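Local coordinates for protein UDP-4-amino-4,6-dideoxy-N-acetyl-beta-L-altrosamine transaminase (Helicobacter pylori, PDB 2FNU) that catalyses the PLP-dependent amino transfer from glutamate to a UDP-linked 4-keto sugar, the second step in making pseudaminic acid for flagellin modification, at residues B[181-185]-B[281-285]. Residues are numbered along the deposited sequence; the frame is centred on the assembly and turned at random.
Sequences AIKPI and SSNHL. With UD1 (uridine-diphosphate-N-acetylglucosamine), chain F; PMP (4'-deoxy-4'-aminopyridoxal-5'-phosphate), chain E.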
loop_
_atom_site.group_PDB
_atom_site.type_symbol
_atom_site.label_atom_id
_atom_site.label_comp_id
_atom_site.label_asym_id
_atom_site.label_seq_id
_atom_site.Cartn_x
_atom_site.Cartn_y
_atom_site.Cartn_z
ATOM N N ALA B 181 6.867 -10.597 -4.571
ATOM C CA ALA B 181 7.003 -12.062 -4.566
ATOM C C ALA B 181 8.154 -12.613 -5.403
ATOM O O ALA B 181 8.793 -13.586 -5.010
ATOM C CB ALA B 181 5.698 -12.681 -5.044
ATOM N N ILE B 182 8.405 -12.021 -6.568
ATOM C CA ILE B 182 9.372 -12.619 -7.495
ATOM C C ILE B 182 10.736 -11.944 -7.454
ATOM O O ILE B 182 11.613 -12.260 -8.276
ATOM C CB ILE B 182 8.833 -12.680 -8.944
ATOM C CG1 ILE B 182 8.646 -11.265 -9.499
ATOM C CG2 ILE B 182 7.540 -13.510 -8.954
ATOM C CD1 ILE B 182 8.215 -11.200 -10.980
ATOM N N LYS B 183 10.926 -11.032 -6.497
ATOM C CA LYS B 183 12.161 -10.242 -6.445
ATOM C C LYS B 183 13.289 -10.940 -5.671
ATOM O O LYS B 183 13.081 -12.025 -5.111
ATOM C CB LYS B 183 11.869 -8.857 -5.883
ATOM C CG LYS B 183 11.051 -7.970 -6.839
ATOM C CD LYS B 183 11.863 -7.493 -8.028
ATOM C CE LYS B 183 11.064 -6.472 -8.850
ATOM N NZ LYS B 183 11.218 -6.691 -10.297
ATOM N N PRO B 184 14.500 -10.364 -5.691
ATOM C CA PRO B 184 15.634 -11.052 -5.053
ATOM C C PRO B 184 15.381 -11.576 -3.640
ATOM O O PRO B 184 15.831 -12.675 -3.302
ATOM C CB PRO B 184 16.744 -9.999 -5.109
ATOM C CG PRO B 184 16.472 -9.322 -6.447
ATOM C CD PRO B 184 14.952 -9.150 -6.412
ATOM N N ILE B 185 14.690 -10.788 -2.821
ATOM C CA ILE B 185 14.085 -11.317 -1.586
ATOM C C ILE B 185 12.663 -10.807 -1.587
ATOM O O ILE B 185 12.351 -9.840 -2.295
ATOM C CB ILE B 185 14.787 -10.882 -0.273
ATOM C CG1 ILE B 185 14.696 -9.363 -0.073
ATOM C CG2 ILE B 185 16.220 -11.445 -0.205
ATOM C CD1 ILE B 185 15.124 -8.891 1.347
ATOM N N SER B 281 25.925 -9.210 -9.592
ATOM C CA SER B 281 24.540 -8.790 -9.826
ATOM C C SER B 281 23.598 -9.655 -9.010
ATOM O O SER B 281 23.892 -10.829 -8.734
ATOM C CB SER B 281 24.164 -8.948 -11.309
ATOM O OG SER B 281 22.746 -8.860 -11.524
ATOM N N SER B 282 22.446 -9.074 -8.657
ATOM C CA SER B 282 21.401 -9.822 -7.968
ATOM C C SER B 282 20.887 -10.976 -8.839
ATOM O O SER B 282 20.298 -11.932 -8.334
ATOM C CB SER B 282 20.239 -8.879 -7.667
ATOM O OG SER B 282 19.626 -8.479 -8.890
ATOM N N ASN B 283 21.062 -10.866 -10.151
ATOM C CA ASN B 283 20.534 -11.860 -11.094
ATOM C C ASN B 283 19.023 -11.997 -10.974
ATOM O O ASN B 283 18.485 -13.101 -11.021
ATOM C CB ASN B 283 21.183 -13.243 -10.892
ATOM C CG ASN B 283 22.661 -13.246 -11.223
ATOM O OD1 ASN B 283 23.507 -13.645 -10.404
ATOM N ND2 ASN B 283 22.985 -12.792 -12.417
ATOM N N HIS B 284 18.333 -10.865 -10.804
ATOM C CA HIS B 284 16.873 -10.926 -10.782
ATOM C C HIS B 284 16.318 -11.551 -12.058
ATOM O O HIS B 284 15.371 -12.371 -11.994
ATOM C CB HIS B 284 16.246 -9.545 -10.531
ATOM C CG HIS B 284 14.769 -9.543 -10.695
ATOM N ND1 HIS B 284 13.951 -10.450 -10.047
ATOM C CD2 HIS B 284 13.956 -8.783 -11.462
ATOM C CE1 HIS B 284 12.696 -10.245 -10.414
ATOM N NE2 HIS B 284 12.672 -9.241 -11.273
ATOM N N LEU B 285 16.877 -11.132 -13.201
ATOM C CA LEU B 285 16.507 -11.702 -14.510
ATOM C C LEU B 285 17.705 -12.357 -15.161
ATOM O O LEU B 285 18.859 -11.990 -14.856
ATOM C CB LEU B 285 15.987 -10.636 -15.480
ATOM C CG LEU B 285 14.837 -9.731 -15.037
ATOM C CD1 LEU B 285 14.537 -8.620 -16.069
ATOM C CD2 LEU B 285 13.582 -10.553 -14.784
HETATM C "C1'" UD1 F . 5.432 -6.740 -13.181
HETATM C "C2'" UD1 F . 6.832 -6.648 -13.813
HETATM C "C3'" UD1 F . 7.945 -6.952 -12.816
HETATM C "C4'" UD1 F . 7.732 -6.178 -11.508
HETATM C "C5'" UD1 F . 6.303 -6.268 -10.941
HETATM C "C6'" UD1 F . 6.048 -7.593 -10.217
HETATM C "C7'" UD1 F . 6.708 -7.158 -16.224
HETATM C "C8'" UD1 F . 6.649 -8.220 -17.289
HETATM N "N2'" UD1 F . 6.911 -7.551 -14.962
HETATM O "O1'" UD1 F . 5.073 -8.106 -12.962
HETATM O "O3'" UD1 F . 9.226 -6.577 -13.374
HETATM O "O5'" UD1 F . 5.313 -6.002 -11.949
HETATM O "O7'" UD1 F . 6.581 -5.993 -16.518
HETATM N N1 UD1 F . 4.617 -15.241 -9.618
HETATM C C2 UD1 F . 4.842 -16.146 -8.561
HETATM N N3 UD1 F . 4.409 -15.850 -7.325
HETATM C C4 UD1 F . 3.751 -14.712 -7.061
HETATM C C5 UD1 F . 3.497 -13.775 -8.063
HETATM C C6 UD1 F . 3.925 -14.035 -9.359
HETATM O O2 UD1 F . 5.450 -17.222 -8.783
HETATM O O4 UD1 F . 3.369 -14.486 -5.898
HETATM C C1B UD1 F . 5.093 -15.600 -10.970
HETATM C C2B UD1 F . 3.986 -16.394 -11.650
HETATM O "O2'" UD1 F . 4.565 -17.495 -12.356
HETATM C C3B UD1 F . 3.359 -15.411 -12.615
HETATM C C4B UD1 F . 4.517 -14.498 -12.957
HETATM O O4B UD1 F . 5.336 -14.444 -11.783
HETATM O O3B UD1 F . 2.823 -16.033 -13.789
HETATM C C5B UD1 F . 4.012 -13.112 -13.305
HETATM O O5B UD1 F . 5.140 -12.303 -13.611
HETATM P PA UD1 F . 4.917 -10.942 -14.448
HETATM O O1A UD1 F . 6.238 -10.186 -14.476
HETATM O O2A UD1 F . 4.230 -11.301 -15.755
HETATM O O3A UD1 F . 3.868 -10.248 -13.429
HETATM P PB UD1 F . 3.601 -8.654 -13.352
HETATM O O1B UD1 F . 3.229 -8.127 -14.729
HETATM O O2B UD1 F . 2.691 -8.415 -12.156
HETATM N N1 PMP E . 10.376 -0.617 -10.723
HETATM C C2 PMP E . 10.807 -1.739 -11.382
HETATM C C2A PMP E . 12.078 -1.657 -12.194
HETATM C C3 PMP E . 10.065 -2.924 -11.275
HETATM O O3 PMP E . 10.493 -4.063 -11.896
HETATM C C4 PMP E . 8.872 -2.960 -10.515
HETATM C C4A PMP E . 8.006 -4.199 -10.453
HETATM N N4A PMP E . 8.038 -4.961 -11.682
HETATM C C5 PMP E . 8.494 -1.816 -9.804
HETATM C C6 PMP E . 9.296 -0.679 -9.880
HETATM C C5A PMP E . 7.250 -1.789 -8.934
HETATM O O4P PMP E . 7.560 -2.505 -7.752
HETATM P P PMP E . 6.368 -3.124 -6.855
HETATM O O1P PMP E . 5.870 -4.337 -7.606
HETATM O O2P PMP E . 7.030 -3.538 -5.575
HETATM O O3P PMP E . 5.315 -2.073 -6.634
HETATM O O HOH W 1 14.680 -12.426 -8.079
#
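His284 holds its CG anti to the backbone N (chi1 172°), which brings the imidazole up against the 181-185 loop, while Lys183, bent at chi2 (-72°), brings its CD over one face of that ring. The meeting place is the active site of a DegT/DnrJ/EryC1 aminotransferase, of the PLP-dependent aminotransferase superfamily: Lys183 is the lysine that carries pyridoxal phosphate as a Schiff base in the resting enzyme, here released because the cofactor nitrogen is joined to the sugar, N4A of PMP lying at bonding distance, 1.3 Å, from C4' of UD1. Lys183 CD sits 3.9 Å from the centroid of the His284 ring, a CH-pi contact over the face. Beyond it the chain bends again at chi4, and NZ comes to 3.1 Å from His284 NE2 and donates a hydrogen bond to O3 of PMP at 3.2 Å. The amine thus stays beside the cofactor after losing its covalent link. Ile182, the preceding residue, packs its CG2 on the uracil, 3.5 Å from N1 of UD1. Pro184 crosses the His284 side chain at about a right angle, and its CG packs 4.0 Å from Ser282 CB. Ser282 OG is hydrogen-bonded to the backbone O of His157, whose ring also stands edge-to-face against His284 and whose NE2 is hydrogen-bonded to PMP, which links the 281-285 loop to the cofactor pocket. The imidazole's rim is occupied in its plane by Ile182 O, 3.1 Å from His284 CE1, and by a water that donates to Ile182 O and lies 2.9 Å from His284 ND1.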